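Local coordinates for BH0493 protein (Bacillus halodurans C-125, PDB 2QEE) that binds zinc and is probably a metal-dependent hydrolase of the amidohydrolase superfamily, of unknown natural substrate, at residues V300-S304 and R305-H309; P333-I336 and N337-T340; E377-I380 and D381-D385. All coordinates share one frame; numbering follows the deposited sequence.

Interaction 1: residues V300-S304 and R305-H309; sequences VTMLS and RENQH
The side-chain amide of Gln308 reaches back across the turn and gives NE2 to two backbone carbonyls, Met302 O at 2.8 Å and Ser304 O at 3.0 Å. Both bonds are bent, and in each the nitrogen stands above the carbonyl plane instead of on a lone pair. Ser304 O also receives the backbone N of Asn307, which arrives from the opposite face, so this buried oxygen is held by two donors. The Gln308 chain bends at chi2 (-52°), which carries its amide back to the strand end. The other end of that amide, OE1, accepts a hydrogen bond from a water that in turn accepts from Met302 N. Ser304 OG, anti to its own N (chi1 172°), accepts from Glu306 N at 3.1 Å, the bond that defines an ST turn. Further out, Met302 crosses Asn307 at about a right angle and lays CE 3.4 Å from Asn307 OD1, while Asn307 ND2 bonds Glu310 and Ala281 O. The turn links strand 298-302 to helix 308-317 in a beta-alpha-beta unit. Strand 257-264 flanks the strand, and helix 333-347 meets Arg305, Gln308 and His309.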
loop_
_atom_site.group_PDB
_atom_site.type_symbol
_atom_site.label_atom_id
_atom_site.label_comp_id
_atom_site.label_asym_id
_atom_site.label_seq_id
_atom_site.Cartn_x
_atom_site.Cartn_y
_atom_site.Cartn_z
ATOM N N VAL C 300 3.970 -6.517 -19.031
ATOM C CA VAL C 300 2.778 -6.490 -18.141
ATOM C C VAL C 300 2.712 -5.190 -17.393
ATOM O O VAL C 300 3.753 -4.697 -16.926
ATOM C CB VAL C 300 2.852 -7.654 -17.130
ATOM C CG1 VAL C 300 1.635 -7.658 -16.089
ATOM C CG2 VAL C 300 2.870 -9.020 -17.849
ATOM N N THR C 301 1.515 -4.646 -17.314
ATOM C CA THR C 301 1.183 -3.560 -16.389
ATOM C C THR C 301 -0.119 -3.972 -15.680
ATOM O O THR C 301 -0.962 -4.674 -16.287
ATOM C CB THR C 301 1.082 -2.195 -17.111
ATOM O OG1 THR C 301 1.201 -1.119 -16.166
ATOM C CG2 THR C 301 -0.226 -2.001 -17.932
ATOM N N MET C 302 -0.293 -3.525 -14.426
ATOM C CA MET C 302 -1.470 -3.988 -13.658
ATOM C C MET C 302 -2.185 -2.800 -13.070
ATOM O O MET C 302 -1.570 -1.771 -12.794
ATOM C CB MET C 302 -1.132 -5.001 -12.565
ATOM C CG MET C 302 -0.574 -6.313 -13.156
ATOM S SD MET C 302 -0.225 -7.608 -12.028
ATOM C CE MET C 302 -1.954 -8.298 -11.897
ATOM N N LEU C 303 -3.492 -2.954 -12.888
ATOM C CA LEU C 303 -4.284 -1.757 -12.543
ATOM C C LEU C 303 -4.460 -1.512 -11.027
ATOM O O LEU C 303 -4.718 -0.359 -10.614
ATOM C CB LEU C 303 -5.670 -1.843 -13.208
ATOM C CG LEU C 303 -6.532 -0.576 -13.230
ATOM C CD1 LEU C 303 -5.884 0.663 -13.855
ATOM C CD2 LEU C 303 -7.884 -0.921 -14.022
ATOM N N SER C 304 -4.437 -2.587 -10.258
ATOM C CA SER C 304 -4.693 -2.465 -8.782
ATOM C C SER C 304 -3.383 -1.984 -8.091
ATOM O O SER C 304 -2.313 -2.564 -8.307
ATOM C CB SER C 304 -5.155 -3.822 -8.215
ATOM O OG SER C 304 -5.225 -3.766 -6.776
ATOM N N ARG C 305 -3.532 -1.050 -7.123
ATOM C CA ARG C 305 -2.400 -0.634 -6.303
ATOM C C ARG C 305 -1.818 -1.867 -5.619
ATOM O O ARG C 305 -0.601 -1.974 -5.425
ATOM C CB ARG C 305 -2.859 0.372 -5.223
ATOM C CG ARG C 305 -1.688 0.927 -4.412
ATOM C CD ARG C 305 -2.254 1.792 -3.261
ATOM N NE ARG C 305 -1.105 2.335 -2.529
ATOM C CZ ARG C 305 -1.141 2.711 -1.260
ATOM N NH1 ARG C 305 -2.282 2.594 -0.578
ATOM N NH2 ARG C 305 -0.065 3.274 -0.715
ATOM N N GLU C 306 -2.701 -2.805 -5.247
ATOM C CA GLU C 306 -2.356 -3.899 -4.355
ATOM C C GLU C 306 -1.603 -5.042 -5.095
ATOM O O GLU C 306 -1.109 -5.995 -4.463
ATOM C CB GLU C 306 -3.603 -4.448 -3.651
ATOM C CG GLU C 306 -4.054 -3.541 -2.534
ATOM C CD GLU C 306 -4.536 -2.176 -3.007
ATOM O OE1 GLU C 306 -5.370 -2.146 -3.947
ATOM O OE2 GLU C 306 -4.170 -1.166 -2.332
ATOM N N ASN C 307 -1.537 -4.920 -6.436
ATOM C CA ASN C 307 -0.706 -5.862 -7.239
ATOM C C ASN C 307 0.751 -5.393 -7.480
ATOM O O ASN C 307 1.547 -6.141 -8.031
ATOM C CB ASN C 307 -1.356 -6.119 -8.630
ATOM C CG ASN C 307 -2.465 -7.165 -8.603
ATOM O OD1 ASN C 307 -3.540 -6.913 -9.169
ATOM N ND2 ASN C 307 -2.221 -8.342 -8.015
ATOM N N GLN C 308 1.050 -4.134 -7.176
ATOM C CA GLN C 308 2.293 -3.545 -7.758
ATOM C C GLN C 308 3.505 -4.154 -7.137
ATOM O O GLN C 308 4.438 -4.519 -7.851
ATOM C CB GLN C 308 2.330 -1.999 -7.570
ATOM C CG GLN C 308 1.114 -1.284 -8.267
ATOM C CD GLN C 308 1.005 -1.735 -9.784
ATOM O OE1 GLN C 308 2.013 -1.965 -10.447
ATOM N NE2 GLN C 308 -0.219 -1.849 -10.307
ATOM N N HIS C 309 3.527 -4.307 -5.798
ATOM C CA HIS C 309 4.760 -4.824 -5.201
ATOM C C HIS C 309 5.051 -6.248 -5.702
ATOM O O HIS C 309 6.182 -6.609 -6.070
ATOM C CB HIS C 309 4.648 -4.783 -3.672
ATOM C CG HIS C 309 5.820 -5.419 -2.991
ATOM N ND1 HIS C 309 5.822 -6.745 -2.658
ATOM C CD2 HIS C 309 7.034 -4.933 -2.643
ATOM C CE1 HIS C 309 6.975 -7.059 -2.103
ATOM N NE2 HIS C 309 7.732 -5.977 -2.076
HETATM O O HOH W 1 1.967 -2.252 -13.179
HETATM O O HOH W 2 -4.960 -5.419 -10.993
#

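Interaction 2: residues P333-I336 and N337-T340; sequences PEII and NEMT
Thr340 turns its hydroxyl back onto the helix: chi1 of -58° sets OG1 beside its own N, and it donates to Ile336 O at 2.8 Å. The backbone N of Thr340, in an i to i+4 bond of the regular alpha-helix, reaches the same oxygen from the opposite face of its plane. Glu338 CG sits between N and the carbonyl carbon (chi1 73°), which brings it to 3.4 Å from Ile335 O and sets the extended chain beyond alongside Ile335, whose CD1 lies 3.7 Å from Glu338 OE1. One turn apart, Ile335 CG2 meets Met339 SD at 3.5 Å, the methionine slanting across it. One water donates to both Glu334 OE2 and Glu338 OE2, which lie 4.8 Å apart. Glu338 OE2 also pairs with Arg305 of its own chain and of the third subunit; Glu334, known to bind zinc and magnesium in this protein, lies about 4 Å (side chain to ion) from a magnesium ion. A second water joins Glu334 O to Asn337 ND2, and Asn337 OD1 accepts from Arg341 NE. This start of helix 333-347 packs Ile336 and Asn337 on helix 363-388, Pro333 on helix 93-104, and Glu334 and Ile335 against the second subunit.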
loop_
_atom_site.group_PDB
_atom_site.type_symbol
_atom_site.label_atom_id
_atom_site.label_comp_id
_atom_site.label_asym_id
_atom_site.label_seq_id
_atom_site.Cartn_x
_atom_site.Cartn_y
_atom_site.Cartn_z
ATOM N N PRO C 333 0.590 11.026 -8.927
ATOM C CA PRO C 333 1.915 11.249 -8.239
ATOM C C PRO C 333 2.189 10.332 -7.021
ATOM O O PRO C 333 3.274 9.787 -6.892
ATOM C CB PRO C 333 1.840 12.730 -7.835
ATOM C CG PRO C 333 1.171 13.327 -9.107
ATOM C CD PRO C 333 0.015 12.318 -9.351
ATOM N N GLU C 334 1.236 10.160 -6.125
ATOM C CA GLU C 334 1.502 9.363 -4.901
ATOM C C GLU C 334 1.822 7.904 -5.283
ATOM O O GLU C 334 2.735 7.272 -4.749
ATOM C CB GLU C 334 0.256 9.429 -3.986
ATOM C CG GLU C 334 0.322 8.486 -2.774
ATOM C CD GLU C 334 1.328 8.978 -1.713
ATOM O OE1 GLU C 334 1.913 10.085 -1.879
ATOM O OE2 GLU C 334 1.497 8.226 -0.726
ATOM N N ILE C 335 1.127 7.396 -6.301
ATOM C CA ILE C 335 1.301 6.019 -6.737
ATOM C C ILE C 335 2.510 5.887 -7.657
ATOM O O ILE C 335 3.284 4.946 -7.508
ATOM C CB ILE C 335 -0.024 5.448 -7.364
ATOM C CG1 ILE C 335 -1.230 5.547 -6.354
ATOM C CG2 ILE C 335 0.239 4.002 -7.906
ATOM C CD1 ILE C 335 -1.076 4.756 -5.048
ATOM N N ILE C 336 2.649 6.793 -8.613
ATOM C CA ILE C 336 3.856 6.789 -9.486
ATOM C C ILE C 336 5.147 6.774 -8.619
ATOM O O ILE C 336 6.069 5.976 -8.863
ATOM C CB ILE C 336 3.881 7.994 -10.437
ATOM C CG1 ILE C 336 2.627 7.959 -11.376
ATOM C CG2 ILE C 336 5.260 8.043 -11.151
ATOM C CD1 ILE C 336 2.479 9.365 -12.110
ATOM N N ASN C 337 5.158 7.598 -7.585
ATOM C CA ASN C 337 6.347 7.679 -6.742
ATOM C C ASN C 337 6.586 6.317 -6.024
ATOM O O ASN C 337 7.701 5.744 -6.036
ATOM C CB ASN C 337 6.136 8.772 -5.691
ATOM C CG ASN C 337 7.355 8.894 -4.794
ATOM O OD1 ASN C 337 8.451 9.185 -5.293
ATOM N ND2 ASN C 337 7.174 8.635 -3.523
ATOM N N GLU C 338 5.578 5.782 -5.322
ATOM C CA GLU C 338 5.815 4.511 -4.621
ATOM C C GLU C 338 6.179 3.384 -5.579
ATOM O O GLU C 338 7.108 2.606 -5.271
ATOM C CB GLU C 338 4.664 4.130 -3.685
ATOM C CG GLU C 338 3.374 3.638 -4.411
ATOM C CD GLU C 338 2.262 3.205 -3.386
ATOM O OE1 GLU C 338 1.427 2.329 -3.728
ATOM O OE2 GLU C 338 2.212 3.763 -2.256
ATOM N N MET C 339 5.515 3.311 -6.747
ATOM C CA MET C 339 5.781 2.236 -7.665
ATOM C C MET C 339 7.212 2.342 -8.200
ATOM O O MET C 339 7.894 1.347 -8.286
ATOM C CB MET C 339 4.787 2.327 -8.831
ATOM C CG MET C 339 3.397 1.745 -8.483
ATOM S SD MET C 339 2.287 1.964 -9.929
ATOM C CE MET C 339 3.139 0.897 -11.140
ATOM N N THR C 340 7.632 3.537 -8.616
ATOM C CA THR C 340 8.945 3.747 -9.220
ATOM C C THR C 340 10.057 3.399 -8.202
ATOM O O THR C 340 11.055 2.804 -8.558
ATOM C CB THR C 340 9.041 5.179 -9.820
ATOM O OG1 THR C 340 7.984 5.337 -10.810
ATOM C CG2 THR C 340 10.381 5.432 -10.512
HETATM O O HOH W 3 4.359 8.070 -2.674
HETATM O O HOH W 4 2.558 5.798 -0.557
#

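Interaction 3: residues E377-I380 and D381-D385; sequences EVLI and DKYDD
Leu379 O accepts the backbone N of Tyr383 at 2.8 Å, an almost straight bond (175° at the hydrogen), and the same oxygen lies 3.1 Å from CD2 of the Tyr383 ring. Chi1 of -72° swings that ring back along the helix, and the two side chains, one turn apart on a regular alpha-helix with i to i+4 backbone bonds, run side by side. Leu379 CD2 touches CE2 of the ring at 3.9 Å, while the hydroxyl beyond bonds Asp401. One residue earlier, Lys382 follows the same pattern over Val378: its N bonds Val378 O, its chain bends at chi2, and CD rests 3.3 Å from that oxygen and 4.0 Å from Val378 CG1. The aliphatic part thus runs alongside the valine, and NZ goes on to a salt bridge with Glu345. Asp381 has its carboxylate near the preceding turn, where a water donates to Glu377 O at 2.9 Å and, weakly, to Asp381 OD1. Arg8 and Arg341 each pair with this carboxylate and would probably stabilise its charge. These turns of helix 363-388 lie among three other helices: Val378 and Lys382 face helix 333-347, Ile380 and Tyr383 meet helix 8-21, and Leu379 with Tyr383 packs on helix 395-414.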
loop_
_atom_site.group_PDB
_atom_site.type_symbol
_atom_site.label_atom_id
_atom_site.label_comp_id
_atom_site.label_asym_id
_atom_site.label_seq_id
_atom_site.Cartn_x
_atom_site.Cartn_y
_atom_site.Cartn_z
ATOM N N GLU C 377 13.345 12.649 -9.412
ATOM C CA GLU C 377 13.499 12.669 -7.935
ATOM C C GLU C 377 13.960 11.298 -7.454
ATOM O O GLU C 377 14.857 11.174 -6.581
ATOM C CB GLU C 377 12.186 13.027 -7.271
ATOM C CG GLU C 377 11.706 14.462 -7.516
ATOM C CD GLU C 377 10.210 14.655 -7.129
ATOM O OE1 GLU C 377 9.691 15.792 -7.256
ATOM O OE2 GLU C 377 9.516 13.670 -6.719
ATOM N N VAL C 378 13.352 10.230 -7.984
ATOM C CA VAL C 378 13.748 8.881 -7.572
ATOM C C VAL C 378 15.199 8.598 -7.930
ATOM O O VAL C 378 16.025 8.157 -7.097
ATOM C CB VAL C 378 12.793 7.821 -8.192
ATOM C CG1 VAL C 378 13.275 6.437 -7.851
ATOM C CG2 VAL C 378 11.324 8.087 -7.676
ATOM N N LEU C 379 15.566 8.924 -9.175
ATOM C CA LEU C 379 16.972 8.721 -9.599
ATOM C C LEU C 379 17.995 9.498 -8.735
ATOM O O LEU C 379 19.030 8.960 -8.343
ATOM C CB LEU C 379 17.113 9.142 -11.088
ATOM C CG LEU C 379 16.540 8.127 -12.091
ATOM C CD1 LEU C 379 16.534 8.856 -13.448
ATOM C CD2 LEU C 379 17.433 6.847 -12.125
ATOM N N ILE C 380 17.675 10.740 -8.432
ATOM C CA ILE C 380 18.551 11.605 -7.594
ATOM C C ILE C 380 18.809 10.876 -6.235
ATOM O O ILE C 380 19.963 10.687 -5.814
ATOM C CB ILE C 380 17.990 13.055 -7.423
ATOM C CG1 ILE C 380 18.093 13.798 -8.758
ATOM C CG2 ILE C 380 18.800 13.770 -6.361
ATOM C CD1 ILE C 380 17.170 15.069 -8.905
ATOM N N ASP C 381 17.732 10.414 -5.602
ATOM C CA ASP C 381 17.884 9.704 -4.305
ATOM C C ASP C 381 18.745 8.445 -4.456
ATOM O O ASP C 381 19.596 8.157 -3.595
ATOM C CB ASP C 381 16.498 9.288 -3.789
ATOM C CG ASP C 381 15.818 10.407 -2.989
ATOM O OD1 ASP C 381 16.490 11.448 -2.644
ATOM O OD2 ASP C 381 14.592 10.257 -2.692
ATOM N N LYS C 382 18.482 7.655 -5.517
ATOM C CA LYS C 382 19.218 6.389 -5.698
ATOM C C LYS C 382 20.697 6.614 -6.034
ATOM O O LYS C 382 21.556 5.920 -5.508
ATOM C CB LYS C 382 18.523 5.488 -6.744
ATOM C CG LYS C 382 17.441 4.583 -6.130
ATOM C CD LYS C 382 16.308 5.374 -5.427
ATOM C CE LYS C 382 15.206 4.425 -4.806
ATOM N NZ LYS C 382 15.835 3.750 -3.624
ATOM N N TYR C 383 20.989 7.577 -6.916
ATOM C CA TYR C 383 22.360 7.934 -7.177
ATOM C C TYR C 383 23.024 8.465 -5.948
ATOM O O TYR C 383 24.180 8.082 -5.664
ATOM C CB TYR C 383 22.467 8.945 -8.308
ATOM C CG TYR C 383 22.178 8.359 -9.672
ATOM C CD1 TYR C 383 22.879 7.223 -10.159
ATOM C CD2 TYR C 383 21.248 8.986 -10.520
ATOM C CE1 TYR C 383 22.639 6.734 -11.461
ATOM C CE2 TYR C 383 20.989 8.491 -11.805
ATOM C CZ TYR C 383 21.677 7.366 -12.232
ATOM O OH TYR C 383 21.388 6.938 -13.523
ATOM N N ASP C 384 22.335 9.329 -5.199
ATOM C CA ASP C 384 22.957 9.885 -3.985
ATOM C C ASP C 384 23.312 8.807 -2.995
ATOM O O ASP C 384 24.364 8.866 -2.381
ATOM C CB ASP C 384 22.087 10.943 -3.326
ATOM C CG ASP C 384 22.886 11.816 -2.325
ATOM O OD1 ASP C 384 24.044 12.158 -2.619
ATOM O OD2 ASP C 384 22.314 12.121 -1.279
ATOM N N ASP C 385 22.445 7.806 -2.834
ATOM C CA ASP C 385 22.743 6.719 -1.916
ATOM C C ASP C 385 24.013 5.969 -2.289
ATOM O O ASP C 385 24.766 5.608 -1.396
ATOM C CB ASP C 385 21.543 5.768 -1.833
ATOM C CG ASP C 385 20.413 6.339 -0.929
ATOM O OD1 ASP C 385 20.615 7.393 -0.234
ATOM O OD2 ASP C 385 19.337 5.721 -0.871
HETATM O O HOH W 5 15.126 13.464 -4.883
#

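Overall arrangement
The three contacts follow one another along the chain, moving outward from the beta-alpha-beta core to the helical periphery. Interactions 1 and 2 have centres 12 Å apart and touch directly, through the Arg305–Glu338 salt bridge and the packing of Gln308 on Met339. Interactions 2 and 3, with centres 15 Å apart, meet where Val378 packs on Asn337 and Thr340, joining helix 333-347 to helix 363-388. Interactions 1 and 3 do not touch: their centres are 23 Å apart and their nearest atoms about 12 Å. Helix 333-347 thus touches both of the others and joins them. All three also reach neighbouring copies, and in interactions 1 and 2 Arg305 and Glu338 pair both within the chain and between subunits.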